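Local coordinates for protein 5,10-methylenetetrahydrofolate dehydrogenase (Bombyx mori, PDB 5ZF1) that probably catalyses the NADP+-dependent oxidation of 5,10-methylenetetrahydrofolate in one-carbon metabolism, at residues I154-R159 with A213-T218; R159-I164 with M190-T195; A208-A213 with A228-P233; R3-K8 with K150-D155. All coordinates share one frame; numbering follows the deposited sequence. Where two conformers were deposited one is given.

All four contacts lie round the parallel sheet of the NAD(P)-binding domain. Interactions 1 and 2 are the closest pair, their centres about 5 Å apart; they share R159 and sit on the neighbouring strands 215-218, 160-164 and 193-197, interaction 2 being nested inside the loop that interaction 1 closes. Interaction 3, its centre about 12 Å from that of interaction 1, opens after interaction 2 has closed; its segments alternate with those of interaction 1, and the D214-K232 salt bridge ties the two. The second segment of interaction 4 overlaps the first of interaction 1 at I154 and D155, joining the N-terminal residues to the cofactor-binding half; interactions 3 and 4 are farthest apart, centres about 19 Å.

Interaction 1: residues I154-R159 with A213-T218; sequences IDTFGR and ADIIIT. With EDO (1,2-ethanediol), chain I.
I215 reaches the loop through CD1, which lies 4.0 Å from I154 CG2 and 3.8 Å from T156 CG2. The same methyl also touches the carbonyl oxygen of D155, so isoleucine suits the place through the reach of its longer arm, which ends in CD1. Beside this apolar patch, the carboxylate of D214 meets the aliphatic root of R159: D214 OD2 is 3.6 Å from both R159 CB and R159 CG, while the charged groups themselves stay apart. D214 instead accepts from N160 N and forms a salt bridge with K232. The loop 154-159 leads from helix 140-151 into strand 160-164 of the Rossmann-type sheet and rests on the start of its neighbour, strand 215-218. A type II beta turn from T156 to R159 shapes it, with G158 at positive phi, where a residue without a side chain fits easily. R159 NH1 donates to F157 O at 2.8 Å, tying the arginine across the turn; the CB of D155 lies over the centre of one guanidinium face. An alanine in place of R159 would keep CB against D214 but would probably leave F157 O without this donor and the carboxylate without its contact to CG. Farther out, T156 OG1 bonds to M190 O and accepts from a bound ethanediol, and F157 meets Y200 of the second subunit.

Interaction 2: residues R159-I164 with M190-T195; sequences RNAVVI and MDATVT
Strands 160-164 and 193-195 run parallel, 28° between their directions, and N160, A161 and V162 pair with T193, V194 and T195. The backbone ladder has four hydrogen bonds, among them A161 N to T193 O at 2.8 Å, almost straight at 177°, and V163 N to T195 O at 2.9 Å. A161 and V194 share one face. The methyl carbons A161 CB and A192 CB are 4.1 Å apart, and V163 CG2 meets V194 CG1 at 4.0 Å. Small and beta-branched residues suit this packing because helix 171-178 lies against it through A175 and L178; strand, helix and strand form the beta-alpha-beta unit of a Rossmann-type fold. On the other face N160 and T193 run alongside one another in the same direction. A water donates to N160 OD1 at 2.7 Å and accepts from T193 OG1, while N160 ND2 reaches N212 O. A second water donates to A161 O and is hydrogen-bonded to T195 OG1 at 2.6 Å. Both threonines also hydrogen-bond into the second subunit, T193 to T201 and T195 to its own counterpart, and V194 and T195 pair antiparallel with a strand of that chain, carrying the sheet across the dimer interface.

Interaction 3: residues A208-A213 with A228-P233; sequences AYCRNA and ADMVKP
The end of helix 203-211, where the chain turns toward strand 215-218 of the Rossmann-type sheet, packs against the loop that leads from 215-218 to strand 236-239. At the buried side C210 faces M230: the sulfur C210 SG lies 3.9 Å from M230 CE, the methionine chain curling at chi3 (58°), and C210 CB touches the carbonyl oxygen of M230. Small, polarisable cysteine suits a close helix-to-loop approach, and flexible methionine can curl to bring its methyl against the sulfur. R211 flanks the same loop with its aliphatic part, CG being 3.5 Å from D229 O. Its guanidinium has A208 CA over one face, and a water in the plane at its edge accepts from NH1 at 2.7 Å and donates to D229 O. K232 packs its CB against the carbonyls at and after the helix end, 3.4 Å from R211 O and 3.5 Å from A213 O. With CG anti to the backbone N (chi1 -173°) and the chain extended from there, its amino group continues to a salt bridge with D214 and another with a bound sulfate. No direct hydrogen bond crosses the contact. Instead, one water donates to C210 O and to A213 O, and accepts from K232 N at 2.8 Å, so a single molecule links three backbone polar groups. The apolar methylenes of arginine and lysine thus lie against carbonyl oxygens while their charged ends turn to water and ions, and solvent supplies the polar link that the two backbones do not make directly.

Interaction 4: residues R3-K8 with K150-D155; sequences RILDGK and KRFNID
L5 and F152 meet over a ring face: L5 CD2 sits 3.8 Å from the centroid of the F152 ring, 27° off its normal, in a CH-pi contact displaced toward the ring rim and closest to CG. R3 approaches the same ring from its edge, with NH2 near the ring plane and 3.4 Å from F152 CD1. The guanidinium and ring planes stand 60° apart, and the side chains of R3 and F152 run past one another in opposing senses. R3 NH1 donates to F152 O at 3.1 Å, the oxygen lying in the guanidinium plane, and NH2 adds a weak bond to the same oxygen. A long arginine, bent at chi3 (47°), suits this reach, and phenylalanine offers a flat face to leucine. An alanine in place of F152 would probably leave L5 without its aromatic partner and open a gap beside the R3 guanidinium. The contact lies at the end of helix 140-151, which finishes in a Schellman motif with N153 as C-prime residue. D6 caps helix 7-26 through OD1, which accepts from K8 N. F152 also touches L10 of that helix, L5 packs on strand 236-239, and strand 3-4, the sheet's outermost within this chain, pairs with 269-270 through R3.

Interaction 1: residues I154-R159 with A213-T218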
loop_
_atom_site.group_PDB
_atom_site.type_symbol
_atom_site.label_atom_id
_atom_site.label_comp_id
_atom_site.label_asym_id
_atom_site.label_seq_id
_atom_site.Cartn_x
_atom_site.Cartn_y
_atom_site.Cartn_z
ATOM N N ILE B 154 -10.423 20.143 -7.517
ATOM C CA ILE B 154 -11.143 19.587 -6.387
ATOM C C ILE B 154 -10.182 19.537 -5.219
ATOM O O ILE B 154 -9.089 18.960 -5.325
ATOM C CB ILE B 154 -11.684 18.187 -6.713
ATOM C CG1 ILE B 154 -12.534 18.228 -7.994
ATOM C CG2 ILE B 154 -12.459 17.651 -5.500
ATOM C CD1 ILE B 154 -13.786 19.032 -7.872
ATOM N N ASP B 155 -10.567 20.159 -4.114
ATOM C CA ASP B 155 -9.695 20.223 -2.953
ATOM C C ASP B 155 -9.643 18.871 -2.257
ATOM O O ASP B 155 -10.682 18.316 -1.882
ATOM C CB ASP B 155 -10.191 21.299 -2.007
ATOM C CG ASP B 155 -10.131 22.648 -2.662
ATOM O OD1 ASP B 155 -8.997 23.036 -2.959
ATOM O OD2 ASP B 155 -11.184 23.254 -2.927
ATOM N N THR B 156 -8.431 18.346 -2.095
ATOM C CA THR B 156 -8.193 17.104 -1.361
ATOM C C THR B 156 -7.487 17.323 -0.035
ATOM O O THR B 156 -7.716 16.571 0.908
ATOM C CB THR B 156 -7.346 16.140 -2.213
ATOM O OG1 THR B 156 -6.108 16.766 -2.602
ATOM C CG2 THR B 156 -8.116 15.705 -3.465
ATOM N N PHE B 157 -6.634 18.351 0.061
ATOM C CA PHE B 157 -5.787 18.523 1.238
ATOM C C PHE B 157 -6.616 18.717 2.506
ATOM O O PHE B 157 -7.340 19.711 2.635
ATOM C CB PHE B 157 -4.867 19.734 1.003
ATOM C CG PHE B 157 -3.793 19.867 2.015
ATOM C CD1 PHE B 157 -4.066 20.426 3.259
ATOM C CD2 PHE B 157 -2.489 19.480 1.709
ATOM C CE1 PHE B 157 -3.078 20.541 4.209
ATOM C CE2 PHE B 157 -1.494 19.610 2.651
ATOM C CZ PHE B 157 -1.790 20.133 3.896
ATOM N N GLY B 158 -6.530 17.759 3.439
ATOM C CA GLY B 158 -7.313 17.825 4.652
ATOM C C GLY B 158 -8.798 17.576 4.476
ATOM O O GLY B 158 -9.547 17.759 5.434
ATOM N N ARG B 159 -9.245 17.153 3.290
ATOM C CA ARG B 159 -10.662 16.888 3.077
ATOM C C ARG B 159 -10.954 15.415 3.355
ATOM O O ARG B 159 -10.063 14.573 3.289
ATOM C CB ARG B 159 -11.088 17.251 1.657
ATOM C CG ARG B 159 -11.545 18.744 1.493
ATOM C CD ARG B 159 -10.426 19.703 1.844
ATOM N NE ARG B 159 -10.885 21.097 1.751
ATOM C CZ ARG B 159 -10.060 22.129 1.681
ATOM N NH1 ARG B 159 -8.752 21.922 1.671
ATOM N NH2 ARG B 159 -10.555 23.359 1.577
ATOM N N ALA B 213 -18.548 12.992 3.809
ATOM C CA ALA B 213 -17.429 13.004 2.874
ATOM C C ALA B 213 -17.492 14.224 1.972
ATOM O O ALA B 213 -18.551 14.573 1.448
ATOM C CB ALA B 213 -17.436 11.738 2.002
ATOM N N ASP B 214 -16.336 14.847 1.760
ATOM C CA ASP B 214 -16.221 15.844 0.708
ATOM C C ASP B 214 -16.035 15.233 -0.672
ATOM O O ASP B 214 -16.365 15.876 -1.675
ATOM C CB ASP B 214 -15.040 16.749 1.033
ATOM C CG ASP B 214 -15.166 17.352 2.393
ATOM O OD1 ASP B 214 -16.188 18.043 2.616
ATOM O OD2 ASP B 214 -14.277 17.118 3.244
ATOM N N ILE B 215 -15.512 14.011 -0.750
ATOM C CA ILE B 215 -15.261 13.320 -2.008
ATOM C C ILE B 215 -15.672 11.880 -1.797
ATOM O O ILE B 215 -15.294 11.294 -0.780
ATOM C CB ILE B 215 -13.774 13.375 -2.415
ATOM C CG1 ILE B 215 -13.313 14.832 -2.618
ATOM C CG2 ILE B 215 -13.520 12.592 -3.692
ATOM C CD1 ILE B 215 -11.783 14.968 -2.607
ATOM N N ILE B 216 -16.448 11.327 -2.730
ATOM C CA ILE B 216 -16.752 9.889 -2.770
ATOM C C ILE B 216 -16.291 9.345 -4.109
ATOM O O ILE B 216 -16.637 9.888 -5.164
ATOM C CB ILE B 216 -18.251 9.601 -2.565
ATOM C CG1 ILE B 216 -18.760 10.215 -1.266
ATOM C CG2 ILE B 216 -18.529 8.041 -2.582
ATOM C CD1 ILE B 216 -20.311 10.083 -1.139
ATOM N N ILE B 217 -15.509 8.268 -4.065
ATOM C CA ILE B 217 -15.041 7.577 -5.256
ATOM C C ILE B 217 -15.555 6.151 -5.171
ATOM O O ILE B 217 -15.220 5.436 -4.229
ATOM C CB ILE B 217 -13.510 7.600 -5.354
ATOM C CG1 ILE B 217 -13.031 9.031 -5.596
ATOM C CG2 ILE B 217 -13.037 6.660 -6.464
ATOM C CD1 ILE B 217 -11.592 9.273 -5.210
ATOM N N THR B 218 -16.397 5.745 -6.132
ATOM C CA THR B 218 -16.931 4.377 -6.176
ATOM C C THR B 218 -16.103 3.566 -7.167
ATOM O O THR B 218 -16.208 3.777 -8.377
ATOM C CB THR B 218 -18.414 4.332 -6.561
ATOM O OG1 THR B 218 -18.596 4.762 -7.920
ATOM C CG2 THR B 218 -19.265 5.183 -5.629
HETATM C C1 EDO I . -3.668 18.668 -4.877
HETATM O O1 EDO I . -4.865 17.868 -4.812
HETATM C C2 EDO I . -2.787 18.430 -3.653
HETATM O O2 EDO I . -3.230 19.231 -2.549
#

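Interaction 2: residues R159-I164 with M190-T195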
loop_
_atom_site.group_PDB
_atom_site.type_symbol
_atom_site.label_atom_id
_atom_site.label_comp_id
_atom_site.label_asym_id
_atom_site.label_seq_id
_atom_site.Cartn_x
_atom_site.Cartn_y
_atom_site.Cartn_z
ATOM N N ARG B 159 -9.245 17.153 3.290
ATOM C CA ARG B 159 -10.662 16.888 3.077
ATOM C C ARG B 159 -10.954 15.415 3.355
ATOM O O ARG B 159 -10.063 14.573 3.289
ATOM C CB ARG B 159 -11.088 17.251 1.657
ATOM C CG ARG B 159 -11.545 18.744 1.493
ATOM C CD ARG B 159 -10.426 19.703 1.844
ATOM N NE ARG B 159 -10.885 21.097 1.751
ATOM C CZ ARG B 159 -10.060 22.129 1.681
ATOM N NH1 ARG B 159 -8.752 21.922 1.671
ATOM N NH2 ARG B 159 -10.555 23.359 1.577
ATOM N N ASN B 160 -12.221 15.128 3.633
ATOM C CA ASN B 160 -12.690 13.758 3.903
ATOM C C ASN B 160 -12.998 13.054 2.586
ATOM O O ASN B 160 -13.916 13.460 1.863
ATOM C CB ASN B 160 -13.950 13.797 4.770
ATOM C CG ASN B 160 -13.685 14.217 6.197
ATOM O OD1 ASN B 160 -12.542 14.356 6.628
ATOM N ND2 ASN B 160 -14.763 14.419 6.950
ATOM N N ALA B 161 -12.274 11.972 2.283
ATOM C CA ALA B 161 -12.482 11.232 1.049
ATOM C C ALA B 161 -12.867 9.814 1.411
ATOM O O ALA B 161 -12.225 9.196 2.268
ATOM C CB ALA B 161 -11.233 11.233 0.151
ATOM N N VAL B 162 -13.938 9.322 0.815
ATOM C CA VAL B 162 -14.335 7.924 0.989
ATOM C C VAL B 162 -14.083 7.221 -0.336
ATOM O O VAL B 162 -14.558 7.674 -1.381
ATOM C CB VAL B 162 -15.813 7.804 1.407
ATOM C CG1 VAL B 162 -16.269 6.313 1.377
ATOM C CG2 VAL B 162 -16.024 8.425 2.774
ATOM N N VAL B 163 -13.372 6.094 -0.296
ATOM C CA VAL B 163 -13.183 5.258 -1.474
ATOM C C VAL B 163 -13.971 3.990 -1.207
ATOM O O VAL B 163 -13.696 3.305 -0.216
ATOM C CB VAL B 163 -11.704 4.926 -1.715
ATOM C CG1 VAL B 163 -11.576 4.026 -2.954
ATOM C CG2 VAL B 163 -10.861 6.215 -1.889
ATOM N N ILE B 164 -14.945 3.692 -2.064
ATOM C CA ILE B 164 -15.763 2.481 -1.929
ATOM C C ILE B 164 -15.159 1.448 -2.867
ATOM O O ILE B 164 -15.288 1.561 -4.088
ATOM C CB ILE B 164 -17.245 2.740 -2.255
ATOM C CG1 ILE B 164 -17.791 3.863 -1.381
ATOM C CG2 ILE B 164 -18.067 1.436 -2.021
ATOM C CD1 ILE B 164 -19.182 4.311 -1.725
ATOM N N MET B 190 -1.829 14.153 -2.324
ATOM C CA MET B 190 -3.133 14.775 -2.189
ATOM C C MET B 190 -3.529 15.063 -0.748
ATOM O O MET B 190 -4.319 15.985 -0.518
ATOM C CB MET B 190 -4.187 13.887 -2.853
ATOM C CG MET B 190 -3.651 13.221 -4.096
ATOM S SD MET B 190 -4.966 12.904 -5.267
ATOM C CE MET B 190 -5.177 14.510 -6.021
ATOM N N ASP B 191 -3.017 14.301 0.222
ATOM C CA ASP B 191 -3.150 14.643 1.642
ATOM C C ASP B 191 -4.606 14.692 2.106
ATOM O O ASP B 191 -4.940 15.389 3.055
ATOM C CB ASP B 191 -2.440 15.982 1.950
ATOM C CG ASP B 191 -0.928 15.832 2.020
ATOM O OD1 ASP B 191 -0.470 15.084 2.907
ATOM O OD2 ASP B 191 -0.188 16.440 1.193
ATOM N N ALA B 192 -5.481 13.916 1.483
ATOM C CA ALA B 192 -6.828 13.764 2.016
ATOM C C ALA B 192 -6.836 12.796 3.201
ATOM O O ALA B 192 -5.924 11.982 3.375
ATOM C CB ALA B 192 -7.782 13.255 0.936
ATOM N N THR B 193 -7.895 12.891 4.008
ATOM C CA THR B 193 -8.204 11.919 5.057
ATOM C C THR B 193 -9.112 10.866 4.420
ATOM O O THR B 193 -10.247 11.169 4.075
ATOM C CB THR B 193 -8.917 12.605 6.222
ATOM O OG1 THR B 193 -8.101 13.671 6.727
ATOM C CG2 THR B 193 -9.199 11.598 7.359
ATOM N N VAL B 194 -8.636 9.627 4.286
ATOM C CA VAL B 194 -9.283 8.650 3.403
ATOM C C VAL B 194 -9.906 7.561 4.253
ATOM O O VAL B 194 -9.243 7.023 5.140
ATOM C CB VAL B 194 -8.274 8.029 2.424
ATOM C CG1 VAL B 194 -8.930 6.950 1.583
ATOM C CG2 VAL B 194 -7.692 9.089 1.500
ATOM N N THR B 195 -11.169 7.238 3.983
ATOM C CA THR B 195 -11.798 6.045 4.553
ATOM C C THR B 195 -11.938 5.034 3.436
ATOM O O THR B 195 -12.439 5.369 2.362
ATOM C CB THR B 195 -13.180 6.363 5.124
ATOM O OG1 THR B 195 -13.066 7.389 6.117
ATOM C CG2 THR B 195 -13.820 5.077 5.727
HETATM O O HOH W 1 -10.025 15.403 6.963
HETATM O O HOH W 2 -12.838 9.759 5.083
#

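Interaction 3: residues A208-A213 with A228-P233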
loop_
_atom_site.group_PDB
_atom_site.type_symbol
_atom_site.label_atom_id
_atom_site.label_comp_id
_atom_site.label_asym_id
_atom_site.label_seq_id
_atom_site.Cartn_x
_atom_site.Cartn_y
_atom_site.Cartn_z
ATOM N N ALA B 208 -23.223 6.715 6.715
ATOM C CA ALA B 208 -22.697 7.753 7.605
ATOM C C ALA B 208 -21.358 8.296 7.097
ATOM O O ALA B 208 -21.118 9.510 7.116
ATOM C CB ALA B 208 -22.546 7.198 9.023
ATOM N N TYR B 209 -20.458 7.415 6.654
ATOM C CA TYR B 209 -19.195 7.924 6.111
ATOM C C TYR B 209 -19.432 8.802 4.887
ATOM O O TYR B 209 -18.761 9.832 4.712
ATOM C CB TYR B 209 -18.275 6.771 5.746
ATOM C CG TYR B 209 -17.558 6.084 6.897
ATOM C CD1 TYR B 209 -16.619 6.746 7.666
ATOM C CD2 TYR B 209 -17.805 4.729 7.171
ATOM C CE1 TYR B 209 -15.939 6.094 8.682
ATOM C CE2 TYR B 209 -17.137 4.071 8.175
ATOM C CZ TYR B 209 -16.216 4.754 8.931
ATOM O OH TYR B 209 -15.550 4.096 9.916
ATOM N N CYS B 210 -20.362 8.394 4.014
ATOM C CA CYS B 210 -20.604 9.143 2.789
ATOM C C CYS B 210 -21.201 10.502 3.097
ATOM O O CYS B 210 -20.832 11.498 2.459
ATOM C CB CYS B 210 -21.514 8.358 1.854
ATOM S SG CYS B 210 -20.715 6.975 1.026
ATOM N N ARG B 211 -22.088 10.572 4.099
ATOM C CA ARG B 211 -22.728 11.845 4.425
ATOM C C ARG B 211 -21.735 12.860 4.931
ATOM O O ARG B 211 -21.999 14.065 4.849
ATOM C CB ARG B 211 -23.809 11.654 5.488
ATOM C CG ARG B 211 -25.045 10.985 5.000
ATOM C CD ARG B 211 -26.177 11.124 6.044
ATOM N NE ARG B 211 -25.795 10.652 7.379
ATOM C CZ ARG B 211 -25.999 9.412 7.820
ATOM N NH1 ARG B 211 -26.574 8.512 7.031
ATOM N NH2 ARG B 211 -25.627 9.069 9.048
ATOM N N ASN B 212 -20.612 12.408 5.484
ATOM C CA ASN B 212 -19.607 13.322 5.995
ATOM C C ASN B 212 -18.452 13.526 5.023
ATOM O O ASN B 212 -17.469 14.184 5.380
ATOM C CB ASN B 212 -19.089 12.819 7.339
ATOM C CG ASN B 212 -20.171 12.816 8.403
ATOM O OD1 ASN B 212 -20.595 11.759 8.876
ATOM N ND2 ASN B 212 -20.662 14.001 8.743
ATOM N N ALA B 213 -18.548 12.992 3.809
ATOM C CA ALA B 213 -17.429 13.004 2.874
ATOM C C ALA B 213 -17.492 14.224 1.972
ATOM O O ALA B 213 -18.551 14.573 1.448
ATOM C CB ALA B 213 -17.436 11.738 2.002
ATOM N N ALA B 228 -29.064 10.237 -3.008
ATOM C CA ALA B 228 -28.940 11.650 -2.665
ATOM C C ALA B 228 -28.830 11.865 -1.160
ATOM O O ALA B 228 -28.129 12.783 -0.716
ATOM C CB ALA B 228 -30.123 12.435 -3.236
ATOM N N ASP B 229 -29.484 11.022 -0.355
ATOM C CA ASP B 229 -29.391 11.190 1.091
ATOM C C ASP B 229 -28.043 10.759 1.652
ATOM O O ASP B 229 -27.815 10.916 2.858
ATOM C CB ASP B 229 -30.516 10.419 1.785
ATOM C CG ASP B 229 -30.486 8.935 1.479
ATOM O OD1 ASP B 229 -29.715 8.519 0.591
ATOM O OD2 ASP B 229 -31.242 8.181 2.131
ATOM N N MET B 230 -27.153 10.226 0.818
ATOM C CA MET B 230 -25.812 9.861 1.247
ATOM C C MET B 230 -24.796 10.946 0.952
ATOM O O MET B 230 -23.629 10.784 1.302
ATOM C CB MET B 230 -25.374 8.556 0.568
ATOM C CG MET B 230 -26.196 7.340 1.017
ATOM S SD MET B 230 -26.016 5.893 -0.039
ATOM C CE MET B 230 -24.238 5.622 0.031
ATOM N N VAL B 231 -25.200 12.041 0.310
ATOM C CA VAL B 231 -24.252 12.981 -0.274
ATOM C C VAL B 231 -24.277 14.273 0.526
ATOM O O VAL B 231 -25.347 14.827 0.812
ATOM C CB VAL B 231 -24.550 13.217 -1.760
ATOM C CG1 VAL B 231 -23.597 14.270 -2.353
ATOM C CG2 VAL B 231 -24.434 11.900 -2.507
ATOM N N LYS B 232 -23.104 14.720 0.918
ATOM C CA LYS B 232 -22.960 16.023 1.529
ATOM C C LYS B 232 -23.177 17.086 0.460
ATOM O O LYS B 232 -22.602 16.985 -0.628
ATOM C CB LYS B 232 -21.561 16.142 2.134
ATOM C CG LYS B 232 -21.291 17.381 2.955
ATOM C CD LYS B 232 -19.839 17.374 3.435
ATOM C CE LYS B 232 -19.411 18.701 4.013
ATOM N NZ LYS B 232 -18.143 18.534 4.778
ATOM N N PRO B 233 -23.981 18.116 0.717
ATOM C CA PRO B 233 -24.147 19.164 -0.298
ATOM C C PRO B 233 -22.798 19.733 -0.721
ATOM O O PRO B 233 -21.947 20.046 0.113
ATOM C CB PRO B 233 -25.018 20.212 0.412
ATOM C CG PRO B 233 -25.746 19.438 1.463
ATOM C CD PRO B 233 -24.770 18.390 1.930
HETATM O O HOH W 3 -20.766 13.279 0.426
HETATM O O HOH W 4 -27.807 8.723 4.676
HETATM O O HOH W 5 -15.491 16.908 5.583
#

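Interaction 4: residues R3-K8 with K150-D155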
loop_
_atom_site.group_PDB
_atom_site.type_symbol
_atom_site.label_atom_id
_atom_site.label_comp_id
_atom_site.label_asym_id
_atom_site.label_seq_id
_atom_site.Cartn_x
_atom_site.Cartn_y
_atom_site.Cartn_z
ATOM N N ARG B 3 -21.416 20.469 -11.246
ATOM C CA ARG B 3 -20.478 20.502 -12.361
ATOM C C ARG B 3 -20.261 19.095 -12.898
ATOM O O ARG B 3 -20.274 18.114 -12.151
ATOM C CB ARG B 3 -19.126 21.063 -11.937
ATOM C CG ARG B 3 -19.149 22.342 -11.145
ATOM C CD ARG B 3 -17.768 22.581 -10.566
ATOM N NE ARG B 3 -16.714 22.402 -11.564
ATOM C CZ ARG B 3 -15.441 22.143 -11.273
ATOM N NH1 ARG B 3 -15.062 22.008 -10.010
ATOM N NH2 ARG B 3 -14.552 21.997 -12.243
ATOM N N ILE B 4 -20.020 19.002 -14.200
ATOM C CA ILE B 4 -19.833 17.719 -14.862
ATOM C C ILE B 4 -18.337 17.452 -14.988
ATOM O O ILE B 4 -17.599 18.242 -15.586
ATOM C CB ILE B 4 -20.531 17.687 -16.231
ATOM C CG1 ILE B 4 -21.900 18.371 -16.149
ATOM C CG2 ILE B 4 -20.694 16.257 -16.710
ATOM C CD1 ILE B 4 -22.909 17.629 -15.305
ATOM N N LEU B 5 -17.880 16.337 -14.417
ATOM C CA LEU B 5 -16.480 15.929 -14.542
ATOM C C LEU B 5 -16.369 14.959 -15.714
ATOM O O LEU B 5 -16.248 13.745 -15.550
ATOM C CB LEU B 5 -15.976 15.308 -13.245
ATOM C CG LEU B 5 -16.291 16.068 -11.959
ATOM C CD1 LEU B 5 -16.219 15.151 -10.736
ATOM C CD2 LEU B 5 -15.336 17.247 -11.819
ATOM N N ASP B 6 -16.387 15.522 -16.924
ATOM C CA ASP B 6 -16.421 14.733 -18.158
ATOM C C ASP B 6 -15.022 14.226 -18.484
ATOM O O ASP B 6 -14.188 14.967 -19.013
ATOM C CB ASP B 6 -16.977 15.568 -19.306
ATOM C CG ASP B 6 -16.988 14.811 -20.626
ATOM O OD1 ASP B 6 -16.973 13.557 -20.608
ATOM O OD2 ASP B 6 -17.006 15.475 -21.683
ATOM N N GLY B 7 -14.774 12.945 -18.194
ATOM C CA GLY B 7 -13.464 12.371 -18.445
ATOM C C GLY B 7 -13.113 12.267 -19.917
ATOM O O GLY B 7 -11.933 12.246 -20.274
ATOM N N LYS B 8 -14.119 12.186 -20.789
ATOM C CA LYS B 8 -13.832 12.103 -22.218
ATOM C C LYS B 8 -13.195 13.389 -22.715
ATOM O O LYS B 8 -12.188 13.360 -23.431
ATOM C CB LYS B 8 -15.108 11.803 -23.003
ATOM C CG LYS B 8 -14.865 11.573 -24.483
ATOM C CD LYS B 8 -16.173 11.480 -25.242
ATOM C CE LYS B 8 -16.177 10.275 -26.159
ATOM N NZ LYS B 8 -16.155 9.008 -25.380
ATOM N N LYS B 150 -7.371 16.695 -9.774
ATOM C CA LYS B 150 -6.440 17.812 -9.912
ATOM C C LYS B 150 -6.873 18.758 -11.018
ATOM O O LYS B 150 -6.796 19.977 -10.861
ATOM C CB LYS B 150 -5.027 17.293 -10.184
ATOM C CG LYS B 150 -4.483 16.427 -9.061
ATOM C CD LYS B 150 -3.062 15.957 -9.328
ATOM C CE LYS B 150 -2.042 16.933 -8.766
ATOM N NZ LYS B 150 -2.068 18.270 -9.433
ATOM N N ARG B 151 -7.331 18.223 -12.148
ATOM C CA ARG B 151 -7.642 19.102 -13.271
ATOM C C ARG B 151 -8.916 19.898 -13.040
ATOM O O ARG B 151 -9.067 20.990 -13.595
ATOM C CB ARG B 151 -7.747 18.291 -14.560
ATOM C CG ARG B 151 -6.435 17.682 -14.969
ATOM C CD ARG B 151 -5.649 18.603 -15.863
ATOM N NE ARG B 151 -4.400 17.978 -16.285
ATOM C CZ ARG B 151 -3.802 18.217 -17.447
ATOM N NH1 ARG B 151 -4.349 19.062 -18.310
ATOM N NH2 ARG B 151 -2.666 17.605 -17.753
ATOM N N PHE B 152 -9.841 19.389 -12.228
ATOM C CA PHE B 152 -11.056 20.126 -11.938
ATOM C C PHE B 152 -10.968 20.918 -10.644
ATOM O O PHE B 152 -11.990 21.439 -10.171
ATOM C CB PHE B 152 -12.256 19.173 -11.933
ATOM C CG PHE B 152 -12.625 18.678 -13.308
ATOM C CD1 PHE B 152 -13.312 19.493 -14.188
ATOM C CD2 PHE B 152 -12.262 17.411 -13.727
ATOM C CE1 PHE B 152 -13.644 19.043 -15.462
ATOM C CE2 PHE B 152 -12.590 16.955 -14.996
ATOM C CZ PHE B 152 -13.281 17.772 -15.861
ATOM N N ASN B 153 -9.761 21.029 -10.078
ATOM C CA ASN B 153 -9.516 21.885 -8.916
ATOM C C ASN B 153 -10.336 21.441 -7.714
ATOM O O ASN B 153 -10.894 22.262 -6.987
ATOM C CB ASN B 153 -9.794 23.358 -9.241
ATOM C CG ASN B 153 -8.527 24.194 -9.280
ATOM O OD1 ASN B 153 -7.421 23.658 -9.377
ATOM N ND2 ASN B 153 -8.684 25.517 -9.208
ATOM N N ILE B 154 -10.423 20.143 -7.517
ATOM C CA ILE B 154 -11.143 19.587 -6.387
ATOM C C ILE B 154 -10.182 19.537 -5.219
ATOM O O ILE B 154 -9.089 18.960 -5.325
ATOM C CB ILE B 154 -11.684 18.187 -6.713
ATOM C CG1 ILE B 154 -12.534 18.228 -7.994
ATOM C CG2 ILE B 154 -12.459 17.651 -5.500
ATOM C CD1 ILE B 154 -13.786 19.032 -7.872
ATOM N N ASP B 155 -10.567 20.159 -4.114
ATOM C CA ASP B 155 -9.695 20.223 -2.953
ATOM C C ASP B 155 -9.643 18.871 -2.257
ATOM O O ASP B 155 -10.682 18.316 -1.882
ATOM C CB ASP B 155 -10.191 21.299 -2.007
ATOM C CG ASP B 155 -10.131 22.648 -2.662
ATOM O OD1 ASP B 155 -8.997 23.036 -2.959
ATOM O OD2 ASP B 155 -11.184 23.254 -2.927
#